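Local coordinates for possible adenyl cyclase-associated protein (Cryptosporidium parvum, PDB 2B0R) that probably binds and sequesters monomeric actin, as a member of the cyclase-associated protein family, at residues E97-G101 and C102-V106. Sequence-based numbering, arbitrary orientation.
Sequences ENCVG and CIFLV
Cys99 and Cys102 meet across a tight corner of the chain, CB of Cys99 against SG of Cys102, 4.2 Å apart. The two sulfurs are not bonded: SG of Cys99 lies 4.9 Å from SG of Cys102, so this is an apolar contact between two thiols and no disulfide. With a chi1 of -79°, the second cysteine turns its sulfur away from its own C=O and into the inside of the bend, where SG of Cys102 lies 3.8 Å from O of Val100. The corner itself is Gly101. Its backbone is in the left-handed region (phi 50°, psi 53°), a conformation that favours glycine, and the bend redirects the chain without any hydrogen bond linking 97-101 to 102-106. Strand 93-100 enters it from one sheet and strand 102-106 leaves in another, each lying between parallel neighbours: 74-81 and 112-116 on the first sheet, 84-87 and 121-125 on the second. This is one corner of a coil in the right-handed parallel beta-helix of the CAP C-terminal domain, and Asn98, also with positive phi, marks another turn of the chain just before it. Farther along the second strand, Phe104 extends its ring back toward the first. The ring's far end does the touching: CZ of Phe104 comes 4.4 Å from CB of Cys99, which lies at the ring edge, near its plane, and not over a face. Neighbouring coils close in on the same side chains, with Ile121 against both Cys102 and Phe104, and Val77 and Leu123 also against the phenylalanine. Val100, by contrast, points its CB away from 102-106, and its side chain packs on Val37 and Gln81.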
loop_
_atom_site.group_PDB
_atom_site.type_symbol
_atom_site.label_atom_id
_atom_site.label_comp_id
_atom_site.label_asym_id
_atom_site.label_seq_id
_atom_site.Cartn_x
_atom_site.Cartn_y
_atom_site.Cartn_z
ATOM N N GLU A 97 3.933 6.009 -15.419
ATOM C CA GLU A 97 4.819 6.082 -14.254
ATOM C C GLU A 97 5.225 7.494 -13.858
ATOM O O GLU A 97 5.505 8.359 -14.724
ATOM C CB GLU A 97 6.076 5.256 -14.440
ATOM C CG GLU A 97 6.825 5.172 -13.126
ATOM C CD GLU A 97 8.141 4.463 -13.198
ATOM O OE1 GLU A 97 8.576 4.051 -14.304
ATOM O OE2 GLU A 97 8.754 4.322 -12.114
ATOM N N ASN A 98 5.247 7.715 -12.539
ATOM C CA ASN A 98 5.791 8.925 -11.964
ATOM C C ASN A 98 5.086 10.158 -12.531
ATOM O O ASN A 98 5.710 11.036 -13.123
ATOM C CB ASN A 98 7.315 8.975 -12.216
ATOM C CG ASN A 98 7.996 10.092 -11.448
ATOM O OD1 ASN A 98 7.423 10.645 -10.511
ATOM N ND2 ASN A 98 9.220 10.445 -11.857
ATOM N N CYS A 99 3.777 10.209 -12.380
ATOM C CA CYS A 99 3.043 11.336 -12.880
ATOM C C CYS A 99 2.245 11.939 -11.743
ATOM O O CYS A 99 1.815 11.212 -10.828
ATOM C CB CYS A 99 2.157 10.918 -14.057
ATOM S SG CYS A 99 3.116 10.493 -15.530
ATOM N N VAL A 100 2.074 13.263 -11.759
ATOM C CA VAL A 100 1.477 13.926 -10.620
ATOM C C VAL A 100 0.452 14.962 -11.021
ATOM O O VAL A 100 0.721 15.837 -11.815
ATOM C CB VAL A 100 2.551 14.530 -9.677
ATOM C CG1 VAL A 100 1.894 15.118 -8.407
ATOM C CG2 VAL A 100 3.564 13.451 -9.250
ATOM N N GLY A 101 -0.737 14.851 -10.451
ATOM C CA GLY A 101 -1.842 15.721 -10.816
ATOM C C GLY A 101 -2.004 15.742 -12.314
ATOM O O GLY A 101 -1.981 16.815 -12.928
ATOM N N CYS A 102 -2.106 14.556 -12.919
ATOM C CA CYS A 102 -2.376 14.465 -14.362
ATOM C C CYS A 102 -3.771 13.954 -14.610
ATOM O O CYS A 102 -4.384 13.377 -13.702
ATOM C CB CYS A 102 -1.371 13.575 -15.043
ATOM S SG CYS A 102 0.159 14.416 -15.321
ATOM N N ILE A 103 -4.283 14.210 -15.819
ATOM C CA ILE A 103 -5.579 13.684 -16.275
ATOM C C ILE A 103 -5.339 12.960 -17.562
ATOM O O ILE A 103 -4.631 13.472 -18.448
ATOM C CB ILE A 103 -6.612 14.785 -16.513
ATOM C CG1 ILE A 103 -6.901 15.546 -15.204
ATOM C CG2 ILE A 103 -7.925 14.199 -17.092
ATOM C CD1 ILE A 103 -7.602 16.909 -15.414
ATOM N N PHE A 104 -5.897 11.757 -17.668
ATOM C CA PHE A 104 -5.729 10.958 -18.866
ATOM C C PHE A 104 -7.087 10.650 -19.442
ATOM O O PHE A 104 -7.980 10.216 -18.710
ATOM C CB PHE A 104 -4.980 9.646 -18.558
ATOM C CG PHE A 104 -3.607 9.851 -17.981
ATOM C CD1 PHE A 104 -3.410 9.888 -16.599
ATOM C CD2 PHE A 104 -2.516 10.009 -18.802
ATOM C CE1 PHE A 104 -2.139 10.086 -16.066
ATOM C CE2 PHE A 104 -1.263 10.214 -18.282
ATOM C CZ PHE A 104 -1.071 10.254 -16.915
ATOM N N LEU A 105 -7.261 10.872 -20.742
ATOM C CA LEU A 105 -8.427 10.358 -21.424
ATOM C C LEU A 105 -7.931 9.343 -22.387
ATOM O O LEU A 105 -7.012 9.607 -23.143
ATOM C CB LEU A 105 -9.197 11.460 -22.149
ATOM C CG LEU A 105 -10.562 11.075 -22.763
ATOM C CD1 LEU A 105 -11.687 11.094 -21.740
ATOM C CD2 LEU A 105 -10.924 12.021 -23.919
ATOM N N VAL A 106 -8.519 8.154 -22.345
ATOM C CA VAL A 106 -8.097 7.061 -23.223
ATOM C C VAL A 106 -9.284 6.400 -23.892
ATOM O O VAL A 106 -10.427 6.456 -23.404
ATOM C CB VAL A 106 -7.234 5.984 -22.483
ATOM C CG1 VAL A 106 -6.004 6.604 -21.821
ATOM C CG2 VAL A 106 -8.053 5.198 -21.489
#